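Local coordinates for protein peptidoglycan glycosyltransferase (Burkholderia ambifaria, PDB 5UY7) that belongs to the penicillin-binding proteins and carries a transpeptidase-type domain of the beta-lactamase clan, at residues Ser270-Pro274 and Gly460-Thr464; Val317-Gln322 and Met437-Val441; Tyr397-Ala401 and Phe481-Ala485. Numbering follows the deposited sequence.

Overall arrangement
Interactions 1 and 3 join helical segments to the antiparallel sheet of the transpeptidase-type domain, whereas interaction 2 packs two helices together. Interaction 1 lies at the putative active site, where a sulfate ion sits between 270-274 and strand 459-466. The centres of interactions 2 and 3 are each about 11 Å from that of interaction 1 and about 14 Å from each other. Interaction 2 adjoins it through Pro274 CG and Leu438 CD2, 3.6 Å apart, and Gly460 O and Val441 CG1, 3.3 Å apart. Interaction 3 adjoins it by a probable hydrogen bond between Tyr397 OH and Ile271 O (2.7 Å) and by strand pairing. Leu438 CD1, 3.7 Å from Met484 CE, ties interaction 2 to interaction 3.

Interaction 1 of 3, residues Ser270-Pro274 and Gly460-Thr464; sequences SIMKP and GKSGT. With SO4 (sulfate ion), chain B.
A 3-10 turn at Ser270-Met272, leading into the helix that carries Lys273 and Pro274, lies against the edge strand Gly460-Thr464 of the antiparallel sheet. The CA atoms of Ser270 and Gly463 approach to 4.7 Å, and Lys273 N donates to Ser270 O (3.0 Å) within the turn. No direct hydrogen bond joins the two segments. Van der Waals contact is led by Lys461 (phi/psi -141/141), whose chi1 to chi3 all lie in m: its CG is 3.4 Å from Pro274 CG and its CE 3.2 Å from Ser270 O. Ile271 (mt) brings CG1 within 3.6 Å of both Lys461 O and Gly463 N. A CB on Gly463 would clash with that CG1, so the close fit depends on glycine.

Polar links between the segments run through a water and the sulfate. Water 1 accepts from Ser270 N (2.8 Å) and Thr464 N (2.9 Å) and donates to sulfate O4 (2.6 Å). Ser270 OG (chi1 m) donates to sulfate O4 (2.5 Å), Ser462 OG to O1 (3.0 Å) and Thr464 OG1, weakly, to O3 (3.3 Å). Within 270-274, Lys273 NZ, on a nearly extended chain, donates to Ser270 OG (2.8 Å) and also bonds to Asn326, while Lys461 NZ bonds to Ser324. Ser270 and Lys273 at a helix start, Ser324-Asn326 and Lys461-Gly463 are consistent with the SxxK, SxN and KSG motifs of a penicillin-binding protein active site.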
ATOM      1  N   SER A 270       7.680  -1.113   3.889  1.00 16.29           N
ATOM      2  CA  SER A 270       7.366   0.317   3.873  1.00 16.82           C
ATOM      3  C   SER A 270       5.939   0.619   3.438  1.00 19.29           C
ATOM      4  O   SER A 270       5.455   1.731   3.677  1.00 16.72           O
ATOM      5  CB  SER A 270       8.342   1.063   2.963  1.00 17.26           C
ATOM      6  OG  SER A 270       9.663   0.960   3.464  1.00 18.74           O
ATOM      7  N   ILE A 271       5.249  -0.338   2.814  1.00 15.50           N
ATOM      8  CA  ILE A 271       3.852  -0.134   2.435  1.00 14.10           C
ATOM      9  C   ILE A 271       2.973   0.141   3.647  1.00 15.58           C
ATOM     10  O   ILE A 271       1.898   0.745   3.510  1.00 15.61           O
ATOM     11  CB  ILE A 271       3.386  -1.365   1.625  1.00 15.55           C
ATOM     12  CG1 ILE A 271       4.117  -1.381   0.280  1.00 15.87           C
ATOM     13  CG2 ILE A 271       1.876  -1.379   1.428  1.00 17.67           C
ATOM     14  CD1 ILE A 271       4.049  -2.736  -0.440  1.00 17.40           C
ATOM     15  N   MET A 272       3.418  -0.245   4.842  1.00 15.37           N
ATOM     16  CA  MET A 272       2.619   0.026   6.032  1.00 15.23           C
ATOM     17  C   MET A 272       2.828   1.419   6.603  1.00 16.91           C
ATOM     18  O   MET A 272       2.037   1.828   7.458  1.00 16.27           O
ATOM     19  CB  MET A 272       2.922  -0.986   7.136  1.00 17.17           C
ATOM     20  CG  MET A 272       2.514  -2.405   6.800  1.00 18.67           C
ATOM     21  SD  MET A 272       0.797  -2.583   6.279  1.00 20.31           S
ATOM     22  CE  MET A 272      -0.043  -2.059   7.775  1.00 22.74           C
ATOM     23  N   LYS A 273       3.876   2.136   6.189  1.00 14.21           N
ATOM     24  CA  LYS A 273       4.163   3.422   6.821  1.00 13.74           C
ATOM     25  C   LYS A 273       2.990   4.393   6.725  1.00 14.06           C
ATOM     26  O   LYS A 273       2.731   5.105   7.717  1.00 15.08           O
ATOM     27  CB  LYS A 273       5.451   4.011   6.225  1.00 14.19           C
ATOM     28  CG  LYS A 273       6.685   3.226   6.646  1.00 13.37           C
ATOM     29  CD  LYS A 273       7.946   3.551   5.823  1.00 16.79           C
ATOM     30  CE  LYS A 273       9.118   2.785   6.400  1.00 16.26           C
ATOM     31  NZ  LYS A 273      10.344   2.747   5.510  1.00 18.60           N
ATOM     32  N   PRO A 274       2.233   4.461   5.624  1.00 14.27           N
ATOM     33  CA  PRO A 274       1.071   5.361   5.606  1.00 13.66           C
ATOM     34  C   PRO A 274       0.014   5.017   6.636  1.00 14.87           C
ATOM     35  O   PRO A 274      -0.721   5.918   7.051  1.00 15.69           O
ATOM     36  CB  PRO A 274       0.533   5.205   4.180  1.00 13.77           C
ATOM     37  CG  PRO A 274       1.746   4.876   3.393  1.00 13.83           C
ATOM     38  CD  PRO A 274       2.516   3.948   4.264  1.00 14.60           C
ATOM     39  N   GLY A 460       1.412   6.575  -3.744  1.00 13.85           N
ATOM     40  CA  GLY A 460       1.461   5.203  -3.274  1.00 14.80           C
ATOM     41  C   GLY A 460       2.758   4.948  -2.533  1.00 15.33           C
ATOM     42  O   GLY A 460       3.524   5.874  -2.250  1.00 18.32           O
ATOM     43  N   LYS A 461       2.994   3.670  -2.235  1.00 13.54           N
ATOM     44  CA  LYS A 461       4.182   3.269  -1.493  1.00 15.20           C
ATOM     45  C   LYS A 461       4.766   1.978  -2.036  1.00 19.72           C
ATOM     46  O   LYS A 461       4.032   1.037  -2.362  1.00 17.97           O
ATOM     47  CB  LYS A 461       3.879   3.046  -0.003  1.00 23.08           C
ATOM     48  CG  LYS A 461       3.984   4.263   0.858  1.00 25.85           C
ATOM     49  CD  LYS A 461       5.368   4.879   0.835  1.00 17.03           C
ATOM     50  CE  LYS A 461       6.368   4.103   1.655  1.00 28.88           C
ATOM     51  NZ  LYS A 461       7.719   4.654   1.431  1.00 36.37           N
ATOM     52  N   SER A 462       6.092   1.937  -2.079  1.00 19.44           N
ATOM     53  CA  SER A 462       6.834   0.720  -2.366  0.63 20.41           C
ATOM     54  C   SER A 462       7.168  -0.006  -1.070  1.00 20.12           C
ATOM     55  O   SER A 462       7.223   0.590   0.011  1.00 21.48           O
ATOM     56  CB  SER A 462       8.126   1.040  -3.120  0.63 23.45           C
ATOM     57  OG  SER A 462       9.037   1.726  -2.281  0.63 22.87           O
ATOM     58  N   GLY A 463       7.384  -1.309  -1.192  1.00 19.42           N
ATOM     59  CA  GLY A 463       7.833  -2.116  -0.069  1.00 21.90           C
ATOM     60  C   GLY A 463       8.629  -3.289  -0.588  1.00 25.01           C
ATOM     61  O   GLY A 463       8.411  -3.759  -1.710  1.00 21.08           O
ATOM     62  N   THR A 464       9.571  -3.763   0.229  1.00 24.68           N
ATOM     63  CA  THR A 464      10.399  -4.902  -0.145  1.00 27.24           C
ATOM     64  C   THR A 464      10.381  -5.941   0.966  1.00 30.04           C
ATOM     65  O   THR A 464      10.497  -5.605   2.146  1.00 29.24           O
ATOM     66  CB  THR A 464      11.845  -4.480  -0.429  1.00 36.32           C
ATOM     67  OG1 THR A 464      12.433  -3.958   0.766  1.00 47.02           O
ATOM     68  CG2 THR A 464      11.891  -3.416  -1.507  1.00 32.27           C
TER
HETATM   69  S   SO4 B 701      11.552   0.127   0.269  1.00 36.53           S
HETATM   70  O1  SO4 B 701      10.623  -0.274  -0.792  1.00 39.48           O
HETATM   71  O2  SO4 B 701      11.897   1.535   0.116  1.00 40.28           O
HETATM   72  O3  SO4 B 701      12.758  -0.689   0.154  1.00 46.73           O
HETATM   73  O4  SO4 B 701      10.994  -0.075   1.600  1.00 36.34           O
HETATM   74  O   HOH W   1      10.003  -2.189   2.680  1.00 18.98           O

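Interaction 2 of 3, residues Val317-Gln322 and Met437-Val441; sequences VGGVIQ and MLETV
Met437 (chi1 m, chi2 and chi3 t) reaches from helix 428-442 along the first turn of helix 317-323. Its SD lies 3.8 Å from Gly318 CA, and its CE is 4.0 Å from Val317 CG1. The short helical segments cross at -38° with axes 8.3 Å apart; CA pairs Gly318-Met437 (5.5 Å) and Gln322-Val441 (4.8 Å) set the register.

Ile321 (chi1 and chi2 m) points at the partner helix and packs CG2 against Met437 CB (4.0 Å) and Val441 CG2 (3.9 Å). This helix-helix contact belongs to the helical part of the transpeptidase-type domain, where Val277 of helix 273-282 touches Val317, Ile321 and Met437. Gln322, nearly extended through chi2, sets CB 3.3 Å from Thr440 OG1. Thr440 (chi1 p) turns that hydroxyl back to Met437 O (2.7 Å).

Water 2 donates to Thr440 OG1 (2.8 Å) and weakly to Gly318 O (2.7 Å), whereas water 3 joins Gln322 NE2 (2.9 Å) to Thr440 O (2.7 Å). Apolar packing thus has a water-bridged margin, and hydrogen bonding between the segments is solvent-mediated rather than direct.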
ATOM      1  N   VAL A 317       5.797  15.125   9.807  1.00 17.37           N
ATOM      2  CA  VAL A 317       5.124  13.839   9.640  1.00 14.63           C
ATOM      3  C   VAL A 317       4.942  13.531   8.159  1.00 16.34           C
ATOM      4  O   VAL A 317       5.155  12.397   7.719  1.00 16.77           O
ATOM      5  CB  VAL A 317       3.786  13.848  10.402  1.00 16.57           C
ATOM      6  CG1 VAL A 317       2.897  12.675   9.955  1.00 15.95           C
ATOM      7  CG2 VAL A 317       4.047  13.781  11.895  1.00 17.48           C
ATOM      8  N   GLY A 318       4.589  14.540   7.359  1.00 17.99           N
ATOM      9  CA  GLY A 318       4.523  14.326   5.920  1.00 18.62           C
ATOM     10  C   GLY A 318       5.866  13.920   5.341  1.00 20.58           C
ATOM     11  O   GLY A 318       5.945  13.027   4.487  1.00 19.95           O
ATOM     12  N   GLY A 319       6.941  14.551   5.824  1.00 17.48           N
ATOM     13  CA  GLY A 319       8.278  14.188   5.375  1.00 18.27           C
ATOM     14  C   GLY A 319       8.665  12.769   5.738  1.00 19.98           C
ATOM     15  O   GLY A 319       9.444  12.131   5.023  1.00 19.88           O
ATOM     16  N   VAL A 320       8.129  12.251   6.846  1.00 17.06           N
ATOM     17  CA  VAL A 320       8.396  10.863   7.218  1.00 16.49           C
ATOM     18  C   VAL A 320       7.869   9.913   6.151  1.00 17.77           C
ATOM     19  O   VAL A 320       8.518   8.917   5.816  1.00 18.59           O
ATOM     20  CB  VAL A 320       7.811  10.556   8.613  1.00 16.66           C
ATOM     21  CG1 VAL A 320       7.776   9.054   8.872  1.00 20.32           C
ATOM     22  CG2 VAL A 320       8.630  11.260   9.682  1.00 19.49           C
ATOM     23  N   ILE A 321       6.702  10.223   5.576  1.00 18.08           N
ATOM     24  CA  ILE A 321       6.183   9.429   4.466  1.00 18.65           C
ATOM     25  C   ILE A 321       6.999   9.676   3.204  1.00 19.13           C
ATOM     26  O   ILE A 321       7.400   8.733   2.515  1.00 17.52           O
ATOM     27  CB  ILE A 321       4.687   9.734   4.243  1.00 16.80           C
ATOM     28  CG1 ILE A 321       3.870   9.238   5.436  1.00 15.94           C
ATOM     29  CG2 ILE A 321       4.200   9.091   2.949  1.00 17.21           C
ATOM     30  CD1 ILE A 321       4.008   7.729   5.686  1.00 19.48           C
ATOM     31  N   GLN A 322       7.269  10.951   2.893  1.00 16.45           N
ATOM     32  CA  GLN A 322       8.040  11.302   1.700  1.00 16.67           C
ATOM     33  C   GLN A 322       9.377  10.565   1.635  1.00 17.57           C
ATOM     34  O   GLN A 322       9.770  10.063   0.573  1.00 18.15           O
ATOM     35  CB  GLN A 322       8.268  12.817   1.681  1.00 15.02           C
ATOM     36  CG  GLN A 322       9.049  13.336   0.489  1.00 17.83           C
ATOM     37  CD  GLN A 322       9.569  14.728   0.754  1.00 25.51           C
ATOM     38  OE1 GLN A 322      10.007  15.025   1.867  1.00 29.04           O
ATOM     39  NE2 GLN A 322       9.498  15.598  -0.248  1.00 23.20           N
ATOM     40  N   MET A 437       0.221  13.260   1.316  1.00 14.97           N
ATOM     41  CA  MET A 437       1.559  12.744   1.589  1.00 14.18           C
ATOM     42  C   MET A 437       1.967  11.688   0.569  1.00 14.45           C
ATOM     43  O   MET A 437       3.134  11.628   0.164  1.00 14.67           O
ATOM     44  CB  MET A 437       1.618  12.171   3.004  1.00 16.21           C
ATOM     45  CG  MET A 437       1.346  13.214   4.077  1.00 15.17           C
ATOM     46  SD  MET A 437       1.273  12.382   5.674  1.00 16.94           S
ATOM     47  CE  MET A 437       0.846  13.760   6.751  1.00 16.53           C
ATOM     48  N   LEU A 438       1.026  10.843   0.148  1.00 13.65           N
ATOM     49  CA  LEU A 438       1.373   9.792  -0.812  1.00 13.32           C
ATOM     50  C   LEU A 438       1.815  10.372  -2.152  1.00 15.08           C
ATOM     51  O   LEU A 438       2.635   9.762  -2.844  1.00 16.05           O
ATOM     52  CB  LEU A 438       0.191   8.846  -1.018  1.00 13.28           C
ATOM     53  CG  LEU A 438      -0.154   7.909   0.142  1.00 13.82           C
ATOM     54  CD1 LEU A 438      -1.374   7.082  -0.240  1.00 14.89           C
ATOM     55  CD2 LEU A 438       1.016   6.989   0.523  1.00 16.07           C
ATOM     56  N   GLU A 439       1.276  11.530  -2.542  1.00 13.75           N
ATOM     57  CA  GLU A 439       1.742  12.170  -3.772  1.00 14.70           C
ATOM     58  C   GLU A 439       3.213  12.548  -3.684  1.00 16.49           C
ATOM     59  O   GLU A 439       3.921  12.530  -4.702  1.00 17.74           O
ATOM     60  CB  GLU A 439       0.931  13.429  -4.079  1.00 20.77           C
ATOM     61  CG  GLU A 439      -0.497  13.196  -4.455  1.00 20.23           C
ATOM     62  CD  GLU A 439      -1.159  14.467  -4.993  1.00 18.21           C
ATOM     63  OE1 GLU A 439      -0.695  14.999  -6.022  1.00 21.80           O
ATOM     64  OE2 GLU A 439      -2.111  14.939  -4.346  1.00 25.59           O
ATOM     65  N   THR A 440       3.692  12.936  -2.489  1.00 17.50           N
ATOM     66  CA  THR A 440       5.085  13.366  -2.388  1.00 14.80           C
ATOM     67  C   THR A 440       6.052  12.210  -2.599  1.00 17.01           C
ATOM     68  O   THR A 440       7.225  12.449  -2.909  1.00 19.04           O
ATOM     69  CB  THR A 440       5.378  14.044  -1.037  1.00 18.46           C
ATOM     70  OG1 THR A 440       5.402  13.074   0.027  1.00 18.06           O
ATOM     71  CG2 THR A 440       4.341  15.140  -0.737  1.00 20.94           C
ATOM     72  N   VAL A 441       5.575  10.970  -2.466  1.00 16.64           N
ATOM     73  CA  VAL A 441       6.433   9.796  -2.610  1.00 17.03           C
ATOM     74  C   VAL A 441       6.985   9.695  -4.027  1.00 18.67           C
ATOM     75  O   VAL A 441       8.124   9.262  -4.233  1.00 18.56           O
ATOM     76  CB  VAL A 441       5.645   8.527  -2.230  1.00 17.02           C
ATOM     77  CG1 VAL A 441       6.452   7.279  -2.567  1.00 20.63           C
ATOM     78  CG2 VAL A 441       5.255   8.549  -0.753  1.00 17.47           C
TER
HETATM   79  O   HOH W   2       4.665  14.309   2.426  1.00 30.79           O
HETATM   80  O   HOH W   3       8.327  14.951  -2.768  1.00 22.18           O

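Interaction 3 of 3, residues Tyr397-Ala401 and Phe481-Ala485; sequences YTAIA and FVGMA
This is a buried, apolar helix-on-sheet contact in the transpeptidase-type domain: the last turn of helix 390-401 rests on strand 477-485 of the antiparallel sheet. The axes of the short segments pass 8.9 Å apart with their N-to-C directions 26° from parallel (signed angle -26°). CA pairs Tyr397-Gly483 (7.3 Å) and Ala401-Met484 (6.8 Å) fix the register, and Ala401 N to Tyr397 O (3.0 Å) closes the helical turn.

From the extended strand, Val482 and Met484 direct their CB atoms at the helix. Val482 (chi1 t) places CG1 over one face of the Tyr397 ring, 3.9 Å from its centroid and 27° off the normal, a CH-pi contact; CG1 to Tyr397 CG is 3.5 Å. Met484 (ptp) bends so that CE lies at the ring edge, 3.7 Å from Tyr397 CD2 and 3.8 Å from Ile400 CG2, while SD is 3.7 Å from Ala401 CB.

With chi1 near -94°, between wells, and chi2 near 70°, Tyr397 turns that ring face to Val482, and its OH bonds to Ile271 O. Ile400 (mt) also packs on Pro274 and Leu438. With no hydrogen bond between the two segments, their contact rests on dispersion and shape fit, while the phenol oxygen pairs with a main-chain carbonyl beyond them.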
ATOM      1  N   TYR A 397      -5.632  -0.265   1.153  1.00 14.29           N
ATOM      2  CA  TYR A 397      -5.403   1.062   0.579  1.00 13.56           C
ATOM      3  C   TYR A 397      -6.697   1.720   0.107  1.00 15.23           C
ATOM      4  O   TYR A 397      -6.725   2.947  -0.054  1.00 13.72           O
ATOM      5  CB  TYR A 397      -4.364   0.990  -0.556  1.00 14.08           C
ATOM      6  CG  TYR A 397      -2.960   1.287  -0.049  1.00 11.94           C
ATOM      7  CD1 TYR A 397      -2.290   0.380   0.772  1.00 12.92           C
ATOM      8  CD2 TYR A 397      -2.323   2.489  -0.351  1.00 18.08           C
ATOM      9  CE1 TYR A 397      -1.022   0.660   1.277  1.00 15.45           C
ATOM     10  CE2 TYR A 397      -1.051   2.770   0.138  1.00 18.24           C
ATOM     11  CZ  TYR A 397      -0.406   1.847   0.946  1.00 17.86           C
ATOM     12  OH  TYR A 397       0.853   2.147   1.439  1.00 18.43           O
ATOM     13  N   THR A 398      -7.779   0.952  -0.094  1.00 16.25           N
ATOM     14  CA  THR A 398      -9.039   1.611  -0.422  1.00 16.28           C
ATOM     15  C   THR A 398      -9.518   2.466   0.736  1.00 16.59           C
ATOM     16  O   THR A 398     -10.247   3.426   0.508  1.00 17.64           O
ATOM     17  CB  THR A 398     -10.152   0.620  -0.830  1.00 16.58           C
ATOM     18  OG1 THR A 398     -10.551  -0.191   0.294  1.00 18.96           O
ATOM     19  CG2 THR A 398      -9.701  -0.256  -2.019  1.00 18.55           C
ATOM     20  N   ALA A 399      -9.103   2.159   1.972  1.00 15.86           N
ATOM     21  CA  ALA A 399      -9.499   2.998   3.098  1.00 17.87           C
ATOM     22  C   ALA A 399      -8.909   4.389   2.962  1.00 20.12           C
ATOM     23  O   ALA A 399      -9.561   5.381   3.292  1.00 18.09           O
ATOM     24  CB  ALA A 399      -9.071   2.360   4.420  1.00 17.44           C
ATOM     25  N   ILE A 400      -7.677   4.485   2.460  1.00 15.33           N
ATOM     26  CA  ILE A 400      -7.068   5.793   2.270  1.00 13.99           C
ATOM     27  C   ILE A 400      -7.663   6.471   1.048  1.00 13.79           C
ATOM     28  O   ILE A 400      -7.855   7.689   1.032  1.00 15.88           O
ATOM     29  CB  ILE A 400      -5.537   5.635   2.155  1.00 13.39           C
ATOM     30  CG1 ILE A 400      -4.968   5.178   3.503  1.00 17.03           C
ATOM     31  CG2 ILE A 400      -4.874   6.942   1.671  1.00 16.32           C
ATOM     32  CD1 ILE A 400      -3.499   4.766   3.419  1.00 16.81           C
ATOM     33  N   ALA A 401      -7.989   5.685   0.016  1.00 14.19           N
ATOM     34  CA  ALA A 401      -8.527   6.255  -1.216  1.00 14.41           C
ATOM     35  C   ALA A 401      -9.948   6.771  -1.043  1.00 18.51           C
ATOM     36  O   ALA A 401     -10.289   7.830  -1.580  1.00 21.14           O
ATOM     37  CB  ALA A 401      -8.500   5.204  -2.332  1.00 15.57           C
ATOM     38  N   PHE A 481       4.354  -2.665  -4.781  1.00 16.27           N
ATOM     39  CA  PHE A 481       3.934  -1.269  -4.734  1.00 15.03           C
ATOM     40  C   PHE A 481       2.415  -1.210  -4.694  1.00 17.43           C
ATOM     41  O   PHE A 481       1.753  -1.924  -5.447  1.00 15.94           O
ATOM     42  CB  PHE A 481       4.454  -0.495  -5.958  1.00 17.64           C
ATOM     43  CG  PHE A 481       4.283   0.995  -5.850  1.00 15.17           C
ATOM     44  CD1 PHE A 481       3.064   1.597  -6.163  1.00 15.44           C
ATOM     45  CD2 PHE A 481       5.342   1.800  -5.448  1.00 19.14           C
ATOM     46  CE1 PHE A 481       2.906   2.970  -6.049  1.00 14.87           C
ATOM     47  CE2 PHE A 481       5.188   3.172  -5.335  1.00 16.87           C
ATOM     48  CZ  PHE A 481       3.971   3.757  -5.643  1.00 16.90           C
ATOM     49  N   VAL A 482       1.853  -0.354  -3.834  1.00 14.61           N
ATOM     50  CA  VAL A 482       0.409  -0.133  -3.827  1.00 14.14           C
ATOM     51  C   VAL A 482       0.142   1.365  -3.892  1.00 14.93           C
ATOM     52  O   VAL A 482       0.727   2.138  -3.127  1.00 16.26           O
ATOM     53  CB  VAL A 482      -0.269  -0.750  -2.590  1.00 16.69           C
ATOM     54  CG1 VAL A 482      -1.784  -0.652  -2.735  1.00 16.74           C
ATOM     55  CG2 VAL A 482       0.164  -2.216  -2.415  1.00 15.46           C
ATOM     56  N   GLY A 483      -0.750   1.770  -4.786  1.00 14.41           N
ATOM     57  CA  GLY A 483      -1.032   3.183  -4.936  1.00 14.95           C
ATOM     58  C   GLY A 483      -2.420   3.414  -5.486  1.00 15.12           C
ATOM     59  O   GLY A 483      -3.220   2.488  -5.600  1.00 13.46           O
ATOM     60  N   MET A 484      -2.712   4.678  -5.806  1.00 13.14           N
ATOM     61  CA  MET A 484      -4.066   5.048  -6.218  1.00 14.92           C
ATOM     62  C   MET A 484      -3.980   6.231  -7.171  1.00 13.48           C
ATOM     63  O   MET A 484      -2.982   6.952  -7.193  1.00 15.10           O
ATOM     64  CB  MET A 484      -4.930   5.376  -4.992  1.00 11.25           C
ATOM     65  CG  MET A 484      -4.382   6.573  -4.175  1.00 13.07           C
ATOM     66  SD  MET A 484      -5.086   6.730  -2.515  1.00 14.86           S
ATOM     67  CE  MET A 484      -4.309   5.306  -1.721  1.00 15.34           C
ATOM     68  N   ALA A 485      -5.023   6.406  -7.988  1.00 11.60           N
ATOM     69  CA  ALA A 485      -4.990   7.399  -9.056  1.00 14.50           C
ATOM     70  C   ALA A 485      -6.415   7.731  -9.466  1.00 14.48           C
ATOM     71  O   ALA A 485      -7.269   6.846  -9.455  1.00 14.56           O
ATOM     72  CB  ALA A 485      -4.213   6.871 -10.275  1.00 16.41           C
TER